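Soluble lytic murein transglycosylase (Pseudomonas aeruginosa, PDB 5OHU) cleaves the glycan strands of bacterial peptidoglycan as a lytic transglycosylase, probably through its lysozyme-like catalytic domain, turning the cell-wall polymer over both exolytically and endolytically. Local coordinates at residues Y146-Q159 / W170-R184. Numbering follows the deposited sequence.
Sequences YATSERLWLVGKSQ and WQGEGQLTEEKVWKR. With PO4 (phosphate ion), chain B.
Trp153 and Trp170 meet at the heart of an aromatic cluster, completed by Tyr146, where helix 142-153 packs against the end of helix 161-172 and the start of helix 178-190 in the all-helical superhelical part of the enzyme. The two indoles lie obliquely, Trp170 CZ3 sitting 3.5 Å from Trp153 CG. Trp170 is a knob among Tyr146, Ser149, Glu150 and Trp153: Ser149 CB makes a CH-pi contact over its five-membered ring, and the edge of Trp170 turns toward the face of Tyr146 in an offset edge-to-face pair, planes at 61°.

Trp153 is sandwiched. Leu176 CD1 joins Trp170 on one face; across the opposite one, Arg184 CD lies 3.8 Å from the centroid of the Trp153 six-membered ring, and the guanidinium makes a cation-pi contact but is tilted, the two planes 63° apart.

Among charges, Glu150 OE1 forms a salt bridge with Lys180 NZ.

Hydrogen bonds complete the contact. CG anti to the backbone N (chi1 169°) places Trp153 NE1 to donate a nearly straight hydrogen bond of 3.0 Å to Lys180 O. The indole N-H comes from above the carbonyl plane, the helix backbone donor Arg184 N from the opposite face. Arg184, extended from CG to NE, reaches the loop after Trp153: Arg184 NE donates to Val155 O at 2.9 Å, and NH2 to Lys157 O. A phosphate, probably from the crystallisation liquor, also binds along the guanidinium's edge: its O3 accepts a hydrogen bond of 2.8 Å from Arg184 NH1, and O2 accepts from both Arg184 NH2 and Gln159 N.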
loop_
_atom_site.group_PDB
_atom_site.type_symbol
_atom_site.label_atom_id
_atom_site.label_comp_id
_atom_site.label_asym_id
_atom_site.label_seq_id
_atom_site.Cartn_x
_atom_site.Cartn_y
_atom_site.Cartn_z
ATOM N N TYR A 146 11.062 24.985 18.403
ATOM C CA TYR A 146 9.855 25.549 17.812
ATOM C C TYR A 146 9.510 24.836 16.509
ATOM O O TYR A 146 8.356 24.458 16.277
ATOM C CB TYR A 146 10.026 27.056 17.585
ATOM C CG TYR A 146 10.131 27.898 18.856
ATOM C CD1 TYR A 146 10.068 27.316 20.112
ATOM C CD2 TYR A 146 10.272 29.277 18.788
ATOM C CE1 TYR A 146 10.154 28.073 21.258
ATOM C CE2 TYR A 146 10.358 30.046 19.931
ATOM C CZ TYR A 146 10.301 29.437 21.167
ATOM O OH TYR A 146 10.389 30.184 22.325
ATOM N N ALA A 147 10.504 24.603 15.657
ATOM C CA ALA A 147 10.205 23.917 14.409
ATOM C C ALA A 147 9.764 22.480 14.650
ATOM O O ALA A 147 8.964 21.941 13.882
ATOM C CB ALA A 147 11.409 23.950 13.478
ATOM N N THR A 148 10.268 21.836 15.702
ATOM C CA THR A 148 9.790 20.493 16.009
ATOM C C THR A 148 8.357 20.530 16.523
ATOM O O THR A 148 7.526 19.706 16.125
ATOM C CB THR A 148 10.706 19.824 17.035
ATOM O OG1 THR A 148 12.050 19.825 16.545
ATOM C CG2 THR A 148 10.259 18.381 17.298
ATOM N N SER A 149 8.057 21.478 17.414
ATOM C CA SER A 149 6.701 21.631 17.930
ATOM C C SER A 149 5.696 21.839 16.802
ATOM O O SER A 149 4.669 21.154 16.734
ATOM C CB SER A 149 6.642 22.810 18.905
ATOM O OG SER A 149 7.544 22.640 19.971
ATOM N N GLU A 150 5.971 22.795 15.912
ATOM C CA GLU A 150 5.009 23.124 14.866
ATOM C C GLU A 150 4.761 21.935 13.955
ATOM O O GLU A 150 3.610 21.627 13.624
ATOM C CB GLU A 150 5.499 24.324 14.061
ATOM C CG GLU A 150 4.481 24.861 13.079
ATOM C CD GLU A 150 4.755 26.298 12.705
ATOM O OE1 GLU A 150 5.046 27.107 13.613
ATOM O OE2 GLU A 150 4.685 26.618 11.504
ATOM N N ARG A 151 5.827 21.236 13.563
ATOM C CA ARG A 151 5.673 20.060 12.707
ATOM C C ARG A 151 4.837 18.976 13.387
ATOM O O ARG A 151 4.001 18.327 12.749
ATOM C CB ARG A 151 7.051 19.515 12.325
ATOM C CG ARG A 151 7.010 18.281 11.435
ATOM C CD ARG A 151 8.402 17.686 11.218
ATOM N NE ARG A 151 8.994 17.150 12.448
ATOM C CZ ARG A 151 8.828 15.902 12.888
ATOM N NH1 ARG A 151 8.079 15.038 12.209
ATOM N NH2 ARG A 151 9.414 15.514 14.017
ATOM N N LEU A 152 5.070 18.739 14.672
ATOM C CA LEU A 152 4.243 17.768 15.373
ATOM C C LEU A 152 2.863 18.321 15.678
ATOM O O LEU A 152 1.930 17.537 15.889
ATOM C CB LEU A 152 4.921 17.321 16.670
ATOM C CG LEU A 152 6.153 16.471 16.369
ATOM C CD1 LEU A 152 7.163 16.577 17.517
ATOM C CD2 LEU A 152 5.724 15.047 16.136
ATOM N N TRP A 153 2.727 19.648 15.727
ATOM C CA TRP A 153 1.438 20.254 16.020
ATOM C C TRP A 153 0.538 20.230 14.792
ATOM O O TRP A 153 -0.674 20.018 14.917
ATOM C CB TRP A 153 1.629 21.691 16.524
ATOM C CG TRP A 153 0.345 22.469 16.585
ATOM C CD1 TRP A 153 -0.153 23.325 15.636
ATOM C CD2 TRP A 153 -0.616 22.447 17.648
ATOM N NE1 TRP A 153 -1.357 23.835 16.046
ATOM C CE2 TRP A 153 -1.670 23.311 17.276
ATOM C CE3 TRP A 153 -0.690 21.770 18.876
ATOM C CZ2 TRP A 153 -2.789 23.509 18.076
ATOM C CZ3 TRP A 153 -1.794 21.964 19.672
ATOM C CH2 TRP A 153 -2.833 22.834 19.274
ATOM N N LEU A 154 1.117 20.403 13.596
ATOM C CA LEU A 154 0.325 20.516 12.366
ATOM C C LEU A 154 -0.016 19.125 11.844
ATOM O O LEU A 154 0.451 18.672 10.797
ATOM C CB LEU A 154 1.062 21.343 11.322
ATOM C CG LEU A 154 0.900 22.831 11.641
ATOM C CD1 LEU A 154 1.750 23.713 10.724
ATOM C CD2 LEU A 154 -0.576 23.194 11.592
ATOM N N VAL A 155 -0.881 18.458 12.603
ATOM C CA VAL A 155 -1.260 17.081 12.365
ATOM C C VAL A 155 -2.727 16.946 12.752
ATOM O O VAL A 155 -3.153 17.464 13.790
ATOM C CB VAL A 155 -0.378 16.098 13.177
ATOM C CG1 VAL A 155 -0.917 14.713 13.065
ATOM C CG2 VAL A 155 1.089 16.108 12.688
ATOM N N GLY A 156 -3.492 16.228 11.927
ATOM C CA GLY A 156 -4.929 16.117 12.045
ATOM C C GLY A 156 -5.459 15.082 13.007
ATOM O O GLY A 156 -6.669 14.862 13.044
ATOM N N LYS A 157 -4.599 14.459 13.801
ATOM C CA LYS A 157 -4.967 13.432 14.762
ATOM C C LYS A 157 -4.443 13.813 16.140
ATOM O O LYS A 157 -3.563 14.671 16.281
ATOM C CB LYS A 157 -4.417 12.057 14.346
ATOM C CG LYS A 157 -2.901 11.991 14.201
ATOM C CD LYS A 157 -2.439 10.647 13.633
ATOM C CE LYS A 157 -1.716 9.786 14.678
ATOM N NZ LYS A 157 -0.319 10.245 14.971
ATOM N N SER A 158 -5.013 13.187 17.162
ATOM C CA SER A 158 -4.526 13.407 18.511
ATOM C C SER A 158 -3.116 12.843 18.670
ATOM O O SER A 158 -2.803 11.749 18.188
ATOM C CB SER A 158 -5.473 12.774 19.518
ATOM O OG SER A 158 -6.781 13.268 19.328
ATOM N N GLN A 159 -2.268 13.607 19.323
ATOM C CA GLN A 159 -0.885 13.248 19.537
ATOM C C GLN A 159 -0.689 12.704 20.948
ATOM O O GLN A 159 -1.516 12.926 21.837
ATOM C CB GLN A 159 0.015 14.469 19.303
ATOM C CG GLN A 159 0.115 14.971 17.849
ATOM C CD GLN A 159 0.793 13.981 16.851
ATOM O OE1 GLN A 159 0.535 12.776 16.851
ATOM N NE2 GLN A 159 1.686 14.510 16.026
ATOM N N TRP A 170 5.594 25.083 24.215
ATOM C CA TRP A 170 5.572 25.916 23.021
ATOM C C TRP A 170 4.541 27.033 23.155
ATOM O O TRP A 170 4.823 28.198 22.860
ATOM C CB TRP A 170 5.271 24.990 21.848
ATOM C CG TRP A 170 5.305 25.520 20.491
ATOM C CD1 TRP A 170 6.336 26.167 19.874
ATOM C CD2 TRP A 170 4.285 25.345 19.508
ATOM N NE1 TRP A 170 5.999 26.437 18.567
ATOM C CE2 TRP A 170 4.741 25.948 18.323
ATOM C CE3 TRP A 170 3.012 24.760 19.526
ATOM C CZ2 TRP A 170 3.971 25.983 17.162
ATOM C CZ3 TRP A 170 2.253 24.790 18.373
ATOM C CH2 TRP A 170 2.738 25.394 17.203
ATOM N N GLN A 171 3.338 26.690 23.614
ATOM C CA GLN A 171 2.332 27.704 23.917
ATOM C C GLN A 171 2.809 28.653 25.013
ATOM O O GLN A 171 2.544 29.857 24.957
ATOM C CB GLN A 171 1.029 27.021 24.327
ATOM C CG GLN A 171 -0.090 27.958 24.724
ATOM C CD GLN A 171 -1.319 27.202 25.176
ATOM O OE1 GLN A 171 -1.219 26.201 25.887
ATOM N NE2 GLN A 171 -2.489 27.662 24.745
ATOM N N GLY A 172 3.500 28.124 26.026
ATOM C CA GLY A 172 4.000 28.969 27.094
ATOM C C GLY A 172 5.003 29.997 26.616
ATOM O O GLY A 172 5.145 31.060 27.221
ATOM N N GLU A 173 5.713 29.705 25.530
ATOM C CA GLU A 173 6.658 30.650 24.960
ATOM C C GLU A 173 6.048 31.459 23.823
ATOM O O GLU A 173 6.783 32.005 22.993
ATOM C CB GLU A 173 7.919 29.918 24.509
ATOM C CG GLU A 173 8.584 29.174 25.659
ATOM C CD GLU A 173 9.972 28.683 25.323
ATOM O OE1 GLU A 173 10.563 29.207 24.356
ATOM O OE2 GLU A 173 10.466 27.768 26.023
ATOM N N GLY A 174 4.714 31.534 23.772
ATOM C CA GLY A 174 4.022 32.479 22.914
ATOM C C GLY A 174 3.978 32.124 21.452
ATOM O O GLY A 174 3.793 33.005 20.615
ATOM N N GLN A 175 4.136 30.850 21.112
ATOM C CA GLN A 175 4.231 30.454 19.717
ATOM C C GLN A 175 2.927 29.942 19.140
ATOM O O GLN A 175 2.829 29.799 17.921
ATOM C CB GLN A 175 5.288 29.367 19.556
ATOM C CG GLN A 175 6.627 29.781 20.090
ATOM C CD GLN A 175 7.096 31.081 19.470
ATOM O OE1 GLN A 175 7.295 32.074 20.172
ATOM N NE2 GLN A 175 7.266 31.086 18.151
ATOM N N LEU A 176 1.936 29.640 19.969
ATOM C CA LEU A 176 0.717 29.003 19.479
ATOM C C LEU A 176 -0.290 30.094 19.131
ATOM O O LEU A 176 -1.145 30.480 19.926
ATOM C CB LEU A 176 0.172 28.025 20.511
ATOM C CG LEU A 176 -1.110 27.328 20.061
ATOM C CD1 LEU A 176 -0.848 26.483 18.833
ATOM C CD2 LEU A 176 -1.668 26.494 21.186
ATOM N N THR A 177 -0.166 30.614 17.919
ATOM C CA THR A 177 -1.056 31.680 17.487
ATOM C C THR A 177 -2.409 31.111 17.080
ATOM O O THR A 177 -2.559 29.913 16.831
ATOM C CB THR A 177 -0.459 32.453 16.314
ATOM O OG1 THR A 177 -0.514 31.637 15.140
ATOM C CG2 THR A 177 0.994 32.836 16.610
ATOM N N GLU A 178 -3.408 31.996 17.011
ATOM C CA GLU A 178 -4.715 31.562 16.525
ATOM C C GLU A 178 -4.611 30.968 15.123
ATOM O O GLU A 178 -5.296 29.992 14.803
ATOM C CB GLU A 178 -5.719 32.716 16.546
ATOM C CG GLU A 178 -7.098 32.279 16.053
ATOM C CD GLU A 178 -8.163 33.345 16.189
ATOM O OE1 GLU A 178 -7.902 34.509 15.822
ATOM O OE2 GLU A 178 -9.266 33.009 16.669
ATOM N N GLU A 179 -3.727 31.510 14.286
ATOM C CA GLU A 179 -3.599 30.986 12.932
ATOM C C GLU A 179 -3.122 29.531 12.945
ATOM O O GLU A 179 -3.589 28.712 12.150
ATOM C CB GLU A 179 -2.653 31.884 12.133
ATOM C CG GLU A 179 -2.359 31.431 10.693
ATOM C CD GLU A 179 -3.595 31.462 9.782
ATOM O OE1 GLU A 179 -3.580 30.780 8.739
ATOM O OE2 GLU A 179 -4.598 32.141 10.105
ATOM N N LYS A 180 -2.221 29.178 13.874
ATOM C CA LYS A 180 -1.748 27.796 13.970
ATOM C C LYS A 180 -2.808 26.869 14.553
ATOM O O LYS A 180 -2.869 25.692 14.179
ATOM C CB LYS A 180 -0.475 27.727 14.814
ATOM C CG LYS A 180 0.667 28.534 14.239
ATOM C CD LYS A 180 1.805 28.612 15.231
ATOM C CE LYS A 180 2.981 29.376 14.669
ATOM N NZ LYS A 180 3.941 29.716 15.755
ATOM N N VAL A 181 -3.634 27.362 15.478
ATOM C CA VAL A 181 -4.807 26.600 15.894
ATOM C C VAL A 181 -5.709 26.346 14.696
ATOM O O VAL A 181 -6.175 25.222 14.466
ATOM C CB VAL A 181 -5.568 27.337 17.010
ATOM C CG1 VAL A 181 -6.731 26.470 17.519
ATOM C CG2 VAL A 181 -4.625 27.705 18.140
ATOM N N TRP A 182 -5.956 27.398 13.912
ATOM C CA TRP A 182 -6.804 27.284 12.732
ATOM C C TRP A 182 -6.267 26.253 11.742
ATOM O O TRP A 182 -7.016 25.387 11.277
ATOM C CB TRP A 182 -6.948 28.655 12.071
ATOM C CG TRP A 182 -7.842 28.640 10.856
ATOM C CD1 TRP A 182 -7.441 28.606 9.556
ATOM C CD2 TRP A 182 -9.276 28.642 10.838
ATOM N NE1 TRP A 182 -8.540 28.597 8.722
ATOM C CE2 TRP A 182 -9.677 28.624 9.483
ATOM C CE3 TRP A 182 -10.258 28.671 11.830
ATOM C CZ2 TRP A 182 -11.025 28.631 9.096
ATOM C CZ3 TRP A 182 -11.597 28.673 11.448
ATOM C CH2 TRP A 182 -11.968 28.658 10.093
ATOM N N LYS A 183 -4.969 26.325 11.407
ATOM C CA LYS A 183 -4.394 25.328 10.507
ATOM C C LYS A 183 -4.651 23.917 11.000
ATOM O O LYS A 183 -4.986 23.022 10.213
ATOM C CB LYS A 183 -2.884 25.486 10.372
ATOM C CG LYS A 183 -2.301 26.380 9.322
ATOM C CD LYS A 183 -2.133 27.742 9.844
ATOM C CE LYS A 183 -1.223 28.560 8.942
ATOM N NZ LYS A 183 -1.587 28.297 7.511
ATOM N N ARG A 184 -4.436 23.675 12.292
ATOM C CA ARG A 184 -4.596 22.312 12.766
ATOM C C ARG A 184 -6.062 21.905 12.741
ATOM O O ARG A 184 -6.392 20.752 12.442
ATOM C CB ARG A 184 -4.011 22.148 14.170
ATOM C CG ARG A 184 -3.883 20.675 14.538
ATOM C CD ARG A 184 -3.546 20.451 15.988
ATOM N NE ARG A 184 -3.425 19.032 16.255
ATOM C CZ ARG A 184 -3.260 18.494 17.462
ATOM N NH1 ARG A 184 -3.189 19.260 18.545
ATOM N NH2 ARG A 184 -3.166 17.183 17.579
HETATM P P PO4 B . -3.088 16.804 21.446
HETATM O O1 PO4 B . -4.277 16.406 22.280
HETATM O O2 PO4 B . -3.087 16.013 20.165
HETATM O O3 PO4 B . -3.161 18.287 21.172
HETATM O O4 PO4 B . -1.814 16.510 22.199
#